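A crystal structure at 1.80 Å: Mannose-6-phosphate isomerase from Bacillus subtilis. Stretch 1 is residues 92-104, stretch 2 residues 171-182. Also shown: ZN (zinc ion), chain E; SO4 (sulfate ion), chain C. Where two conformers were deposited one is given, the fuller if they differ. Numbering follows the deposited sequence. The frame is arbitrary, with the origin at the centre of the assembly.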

ATOM      1  N   VAL A  92       4.433   9.886   6.066  1.00 16.00           N
ATOM      2  CA  VAL A  92       4.862   9.601   7.431  1.00 16.61           C
ATOM      3  C   VAL A  92       5.763  10.736   7.919  1.00 15.43           C
ATOM      4  O   VAL A  92       6.992  10.661   7.838  1.00 17.53           O
ATOM      5  CB  VAL A  92       5.605   8.252   7.498  1.00 15.77           C
ATOM      6  CG1 VAL A  92       5.801   7.824   8.972  1.00 17.58           C
ATOM      7  CG2 VAL A  92       4.800   7.159   6.766  1.00 16.68           C
ATOM      8  N   LYS A  93       5.117  11.795   8.385  1.00 19.21           N
ATOM      9  CA  LYS A  93       5.798  12.980   8.898  1.00 20.88           C
ATOM     10  C   LYS A  93       6.389  12.636  10.258  1.00 23.16           C
ATOM     11  O   LYS A  93       7.565  12.908  10.518  1.00 24.79           O
ATOM     12  CB  LYS A  93       4.796  14.136   9.037  1.00 22.50           C
ATOM     13  CG  LYS A  93       5.447  15.440   9.483  1.00 26.25           C
ATOM     14  CD  LYS A  93       4.453  16.570   9.499  1.00 28.89           C
ATOM     15  CE  LYS A  93       5.127  17.862   9.983  1.00 31.91           C
ATOM     16  NZ  LYS A  93       4.161  18.992  10.066  1.00 34.44           N
ATOM     17  N   GLU A  94       5.567  12.041  11.123  1.00 22.67           N
ATOM     18  CA  GLU A  94       6.025  11.620  12.449  1.00 24.39           C
ATOM     19  C   GLU A  94       5.936  10.085  12.516  1.00 25.16           C
ATOM     20  O   GLU A  94       5.439   9.446  11.585  1.00 23.82           O
ATOM     21  CB  GLU A  94       5.158  12.243  13.553  1.00 24.47           C
ATOM     22  CG  GLU A  94       5.186  13.780  13.633  1.00 29.91           C
ATOM     23  CD  GLU A  94       6.578  14.352  13.860  1.00 34.36           C
ATOM     24  OE1 GLU A  94       7.400  13.687  14.524  1.00 35.28           O
ATOM     25  OE2 GLU A  94       6.853  15.479  13.380  1.00 38.41           O
ATOM     26  N   ASP A  95       6.400   9.494  13.616  1.00 24.12           N
ATOM     27  CA  ASP A  95       6.376   8.031  13.765  1.00 23.07           C
ATOM     28  C   ASP A  95       4.966   7.439  13.787  1.00 22.04           C
ATOM     29  O   ASP A  95       4.044   8.032  14.360  1.00 22.19           O
ATOM     30  CB  ASP A  95       7.054   7.604  15.077  1.00 24.86           C
ATOM     31  CG  ASP A  95       8.543   7.897  15.112  1.00 27.42           C
ATOM     32  OD1 ASP A  95       9.230   7.745  14.087  1.00 24.05           O
ATOM     33  OD2 ASP A  95       9.035   8.246  16.205  1.00 28.99           O
ATOM     34  N   THR A  96       4.775   6.267  13.175  1.00 20.19           N
ATOM     35  CA  THR A  96       3.445   5.675  13.257  1.00 20.00           C
ATOM     36  C   THR A  96       3.491   4.743  14.460  1.00 19.25           C
ATOM     37  O   THR A  96       4.564   4.487  15.016  1.00 20.48           O
ATOM     38  CB  THR A  96       3.037   4.839  12.011  1.00 18.93           C
ATOM     39  OG1 THR A  96       3.854   3.668  11.934  1.00 18.13           O
ATOM     40  CG2 THR A  96       3.190   5.658  10.736  1.00 19.02           C
ATOM     41  N   SER A  97       2.336   4.219  14.847  1.00 19.85           N
ATOM     42  CA  SER A  97       2.273   3.321  16.007  1.00 21.55           C
ATOM     43  C   SER A  97       3.003   2.001  15.773  1.00 21.51           C
ATOM     44  O   SER A  97       3.222   1.596  14.632  1.00 22.10           O
ATOM     45  CB  SER A  97       0.808   3.038  16.360  1.00 20.79           C
ATOM     46  OG  SER A  97       0.184   2.219  15.373  1.00 20.84           O
ATOM     47  N   ILE A  98       3.405   1.339  16.856  1.00 22.36           N
ATOM     48  CA  ILE A  98       4.075   0.038  16.732  1.00 21.72           C
ATOM     49  C   ILE A  98       2.877  -0.900  16.669  1.00 22.48           C
ATOM     50  O   ILE A  98       1.970  -0.823  17.519  1.00 23.34           O
ATOM     51  CB  ILE A  98       4.971  -0.256  17.954  1.00 23.79           C
ATOM     52  CG1 ILE A  98       6.120   0.758  17.995  1.00 25.28           C
ATOM     53  CG2 ILE A  98       5.537  -1.652  17.861  1.00 23.87           C
ATOM     54  CD1 ILE A  98       7.096   0.555  19.124  1.00 29.27           C
ATOM     55  N   LYS A  99       2.855  -1.772  15.664  1.00 20.65           N
ATOM     56  CA  LYS A  99       1.684  -2.609  15.470  1.00 18.66           C
ATOM     57  C   LYS A  99       1.940  -3.939  14.787  1.00 17.23           C
ATOM     58  O   LYS A  99       3.052  -4.222  14.341  1.00 17.74           O
ATOM     59  CB  LYS A  99       0.683  -1.803  14.624  1.00 20.79           C
ATOM     60  CG  LYS A  99       1.307  -1.221  13.340  1.00 26.21           C
ATOM     61  CD  LYS A  99       0.405  -0.151  12.727  1.00 29.14           C
ATOM     62  CE  LYS A  99       1.107   0.611  11.613  1.00 32.27           C
ATOM     63  NZ  LYS A  99       1.729   1.878  12.086  1.00 28.96           N
ATOM     64  N   VAL A 100       0.876  -4.739  14.707  1.00 19.51           N
ATOM     65  CA  VAL A 100       0.899  -6.029  14.028  1.00 18.58           C
ATOM     66  C   VAL A 100      -0.458  -6.201  13.330  1.00 17.69           C
ATOM     67  O   VAL A 100      -1.496  -5.776  13.858  1.00 18.38           O
ATOM     68  CB  VAL A 100       1.106  -7.207  15.020  1.00 20.95           C
ATOM     69  CG1 VAL A 100       0.098  -7.128  16.138  1.00 23.45           C
ATOM     70  CG2 VAL A 100       0.951  -8.541  14.295  1.00 21.22           C
ATOM     71  N   HIS A 101      -0.452  -6.816  12.147  1.00 17.83           N
ATOM     72  CA  HIS A 101      -1.689  -7.067  11.413  1.00 16.06           C
ATOM     73  C   HIS A 101      -1.934  -8.556  11.460  1.00 15.93           C
ATOM     74  O   HIS A 101      -1.007  -9.339  11.298  1.00 17.25           O
ATOM     75  CB  HIS A 101      -1.568  -6.655   9.931  1.00 14.57           C
ATOM     76  CG  HIS A 101      -1.296  -5.205   9.738  1.00 16.82           C
ATOM     77  ND1 HIS A 101      -2.184  -4.227  10.132  1.00 16.75           N
ATOM     78  CD2 HIS A 101      -0.251  -4.559   9.160  1.00 14.00           C
ATOM     79  CE1 HIS A 101      -1.697  -3.041   9.807  1.00 17.39           C
ATOM     80  NE2 HIS A 101      -0.529  -3.217   9.217  1.00 15.33           N
ATOM     81  N   PRO A 102      -3.189  -8.965  11.685  1.00 16.84           N
ATOM     82  CA  PRO A 102      -3.494 -10.393  11.736  1.00 17.21           C
ATOM     83  C   PRO A 102      -3.553 -11.001  10.342  1.00 17.99           C
ATOM     84  O   PRO A 102      -3.637 -10.278   9.330  1.00 14.86           O
ATOM     85  CB  PRO A 102      -4.852 -10.428  12.416  1.00 17.66           C
ATOM     86  CG  PRO A 102      -5.508  -9.183  11.873  1.00 20.84           C
ATOM     87  CD  PRO A 102      -4.390  -8.157  11.995  1.00 18.26           C
ATOM     88  N   ASP A 103      -3.512 -12.335  10.294  1.00 17.24           N
ATOM     89  CA  ASP A 103      -3.602 -13.046   9.031  1.00 19.58           C
ATOM     90  C   ASP A 103      -5.088 -13.232   8.734  1.00 18.69           C
ATOM     91  O   ASP A 103      -5.930 -12.812   9.535  1.00 19.81           O
ATOM     92  CB  ASP A 103      -2.845 -14.394   9.113  1.00 22.45           C
ATOM     93  CG  ASP A 103      -3.530 -15.424  10.012  1.00 25.70           C
ATOM     94  OD1 ASP A 103      -4.415 -15.066  10.800  1.00 24.56           O
ATOM     95  OD2 ASP A 103      -3.161 -16.611   9.923  1.00 31.21           O
ATOM     96  N   ASP A 104      -5.427 -13.834   7.593  1.00 17.80           N
ATOM     97  CA  ASP A 104      -6.831 -14.008   7.221  1.00 19.02           C
ATOM     98  C   ASP A 104      -7.657 -14.782   8.260  1.00 19.87           C
ATOM     99  O   ASP A 104      -8.831 -14.468   8.525  1.00 18.23           O
ATOM    100  CB  ASP A 104      -6.956 -14.740   5.874  1.00 18.23           C
ATOM    101  CG  ASP A 104      -6.490 -13.909   4.693  1.00 22.30           C
ATOM    102  OD1 ASP A 104      -6.332 -12.670   4.834  1.00 20.29           O
ATOM    103  OD2 ASP A 104      -6.302 -14.505   3.597  1.00 22.02           O
TER
HETATM  104 ZN    ZN E 604       1.198  -1.490   8.657  0.95 52.15          ZN
HETATM  105  S   SO4 C 601      -1.267   3.779  12.524  1.00 26.41           S
HETATM  106  O1  SO4 C 601      -0.189   4.104  13.491  1.00 23.62           O
HETATM  107  O2  SO4 C 601      -2.048   4.981  12.218  1.00 21.25           O
HETATM  108  O3  SO4 C 601      -2.138   2.727  13.071  1.00 25.23           O
HETATM  109  O4  SO4 C 601      -0.644   3.286  11.280  1.00 24.01           O
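Stretch 2 (171-182) PSGTLHALCKGA

Stretch 2 runs against stretch 1 in the opposite sense, held first by zinc and by paired backbone hydrogen bonds. The metal lies 2.5 Å from His101 NE2 and 2.6 Å from His176 NE2, so each stretch supplies one ligand; water 2 and an atom from elsewhere in the structure complete the list. Within its own stretch, His176 ND1 donates to Thr174 O at 2.7 Å (angle 167°), which leaves NE2 free for the ion.

Lys99 and His176 form an antiparallel bridge, with Lys99 N to His176 O and His176 N to Lys99 O both 2.8 Å, at 164° and 161°. The axes of strands 98-100 and 176-178 approach to 4.9 Å, but their directions make an angle of 128°, well short of 180°, which fits a single bridge rather than a long ladder. A second antiparallel pair joins Val92 and Ala182: Val92 N reaches Ala182 O at 3.0 Å, and Ala182 N reaches Val92 O at 3.2 Å. The register shifts by one residue between these ladders. There, Thr96 N and Thr96 OG1 both donate to Leu178 O, at 3.1 and 3.0 Å, while Lys180 N meets Asp95 OD1 almost linearly (2.9 Å, 172°).

At the other end, the type II turn from Pro171 to Thr174 presents Gly173 N to His101 O at 2.8 Å. Glycine suits its phi/psi of 96/-8°, where a CB would jam against the preceding carbonyl.

Packing fills in around this framework. Lys99 CG lies over the His176 ring face, 4.3 Å from the ring centroid; Ile98 CG2 touches Leu175 CD1 at 3.9 Å, and Val92 CG2 meets Leu178 CD1 at 3.9 Å. Altogether 949 Å² is buried, summed over both sides.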

ATOM      1  N   PRO A 171       4.907  -9.567   6.048  1.00 18.64           N
ATOM      2  CA  PRO A 171       3.924 -10.636   6.239  1.00 18.39           C
ATOM      3  C   PRO A 171       3.042 -10.310   7.435  1.00 17.71           C
ATOM      4  O   PRO A 171       3.508  -9.694   8.393  1.00 17.74           O
ATOM      5  CB  PRO A 171       4.791 -11.860   6.519  1.00 18.10           C
ATOM      6  CG  PRO A 171       6.083 -11.549   5.815  1.00 19.20           C
ATOM      7  CD  PRO A 171       6.283 -10.089   6.087  1.00 19.30           C
ATOM      8  N   SER A 172       1.775 -10.707   7.392  1.00 16.81           N
ATOM      9  CA  SER A 172       0.909 -10.472   8.539  1.00 13.31           C
ATOM     10  C   SER A 172       1.599 -11.226   9.691  1.00 17.28           C
ATOM     11  O   SER A 172       2.284 -12.247   9.462  1.00 16.46           O
ATOM     12  CB  SER A 172      -0.478 -11.046   8.286  1.00 17.95           C
ATOM     13  OG  SER A 172      -0.398 -12.426   7.973  1.00 20.66           O
ATOM     14  N   GLY A 173       1.435 -10.713  10.907  1.00 17.05           N
ATOM     15  CA  GLY A 173       2.068 -11.313  12.076  1.00 16.94           C
ATOM     16  C   GLY A 173       3.380 -10.607  12.410  1.00 20.13           C
ATOM     17  O   GLY A 173       4.002 -10.878  13.443  1.00 20.17           O
ATOM     18  N   THR A 174       3.819  -9.704  11.533  1.00 19.37           N
ATOM     19  CA  THR A 174       5.083  -8.991  11.747  1.00 20.11           C
ATOM     20  C   THR A 174       4.884  -7.744  12.584  1.00 19.78           C
ATOM     21  O   THR A 174       4.054  -6.905  12.254  1.00 19.74           O
ATOM     22  CB  THR A 174       5.721  -8.552  10.398  1.00 19.86           C
ATOM     23  OG1 THR A 174       5.897  -9.700   9.562  1.00 21.16           O
ATOM     24  CG2 THR A 174       7.066  -7.871  10.619  1.00 20.11           C
ATOM     25  N   LEU A 175       5.646  -7.618  13.673  1.00 20.43           N
ATOM     26  CA  LEU A 175       5.564  -6.430  14.518  1.00 20.19           C
ATOM     27  C   LEU A 175       6.329  -5.376  13.742  1.00 19.82           C
ATOM     28  O   LEU A 175       7.462  -5.612  13.317  1.00 18.94           O
ATOM     29  CB  LEU A 175       6.239  -6.684  15.869  1.00 23.07           C
ATOM     30  CG  LEU A 175       6.074  -5.557  16.882  1.00 25.91           C
ATOM     31  CD1 LEU A 175       4.616  -5.427  17.299  1.00 24.49           C
ATOM     32  CD2 LEU A 175       6.963  -5.859  18.085  1.00 29.01           C
ATOM     33  N   HIS A 176       5.726  -4.213  13.541  1.00 20.20           N
ATOM     34  CA  HIS A 176       6.396  -3.196  12.745  1.00 20.63           C
ATOM     35  C   HIS A 176       5.852  -1.788  12.954  1.00 20.24           C
ATOM     36  O   HIS A 176       4.898  -1.567  13.704  1.00 21.93           O
ATOM     37  CB  HIS A 176       6.234  -3.522  11.264  1.00 20.51           C
ATOM     38  CG  HIS A 176       4.810  -3.452  10.800  1.00 21.92           C
ATOM     39  ND1 HIS A 176       3.884  -4.435  11.080  1.00 21.30           N
ATOM     40  CD2 HIS A 176       4.128  -2.468  10.170  1.00 21.56           C
ATOM     41  CE1 HIS A 176       2.698  -4.056  10.646  1.00 23.52           C
ATOM     42  NE2 HIS A 176       2.819  -2.866  10.092  1.00 21.48           N
ATOM     43  N   ALA A 177       6.494  -0.845  12.268  1.00 20.65           N
ATOM     44  CA  ALA A 177       6.089   0.554  12.264  1.00 20.19           C
ATOM     45  C   ALA A 177       6.951   1.349  11.290  1.00 20.43           C
ATOM     46  O   ALA A 177       8.172   1.153  11.212  1.00 20.34           O
ATOM     47  CB  ALA A 177       6.215   1.166  13.649  1.00 21.77           C
ATOM     48  N   LEU A 178       6.306   2.209  10.513  1.00 19.57           N
ATOM     49  CA  LEU A 178       7.054   3.091   9.636  1.00 21.72           C
ATOM     50  C   LEU A 178       7.448   4.240  10.577  1.00 22.65           C
ATOM     51  O   LEU A 178       6.684   4.578  11.495  1.00 22.77           O
ATOM     52  CB  LEU A 178       6.160   3.622   8.510  1.00 20.20           C
ATOM     53  CG  LEU A 178       5.854   2.660   7.361  1.00 20.79           C
ATOM     54  CD1 LEU A 178       4.795   3.269   6.452  1.00 18.14           C
ATOM     55  CD2 LEU A 178       7.141   2.374   6.584  1.00 22.48           C
ATOM     56  N   CYS A 179       8.616   4.833  10.365  1.00 22.40           N
ATOM     57  CA  CYS A 179       9.061   5.922  11.221  1.00 24.96           C
ATOM     58  C   CYS A 179       9.144   7.263  10.491  1.00 24.66           C
ATOM     59  O   CYS A 179       9.138   7.319   9.256  1.00 24.60           O
ATOM     60  CB  CYS A 179      10.387   5.548  11.879  1.00 25.85           C
ATOM     61  SG  CYS A 179      10.230   4.067  12.952  1.00 31.83           S
ATOM     62  N   LYS A 180       9.184   8.343  11.267  0.49 23.94           N
ATOM     63  CA  LYS A 180       9.203   9.697  10.723  0.51 21.83           C
ATOM     64  C   LYS A 180      10.140   9.951   9.551  0.50 20.97           C
ATOM     65  O   LYS A 180      11.253   9.420   9.498  0.51 21.38           O
ATOM     66  CB  LYS A 180       9.510  10.706  11.833  0.49 23.49           C
ATOM     67  CG  LYS A 180      10.939  10.663  12.331  0.70 25.13           C
ATOM     68  CD  LYS A 180      11.166  11.709  13.423  0.55 24.64           C
ATOM     69  CE  LYS A 180      10.805  13.105  12.938  0.51 26.04           C
ATOM     70  NZ  LYS A 180      10.927  14.122  14.022  0.41 26.35           N
ATOM     71  N   GLY A 181       9.664  10.782   8.624  1.00 17.89           N
ATOM     72  CA  GLY A 181      10.427  11.155   7.440  1.00 21.40           C
ATOM     73  C   GLY A 181      10.444  10.210   6.259  1.00 20.78           C
ATOM     74  O   GLY A 181      11.495   9.980   5.674  1.00 22.38           O
ATOM     75  N   ALA A 182       9.285   9.680   5.893  1.00 20.23           N
ATOM     76  CA  ALA A 182       9.213   8.730   4.787  1.00 18.29           C
ATOM     77  C   ALA A 182       7.956   8.965   3.977  1.00 17.97           C
ATOM     78  O   ALA A 182       6.931   9.343   4.532  1.00 17.15           O
ATOM     79  CB  ALA A 182       9.202   7.286   5.335  1.00 18.04           C
TER
HETATM   80  O   HOH W   1       1.773  -7.334  10.532  1.00 20.77           O
HETATM   81  O   HOH W   2      -0.840  -0.942   7.144  1.00 35.97           O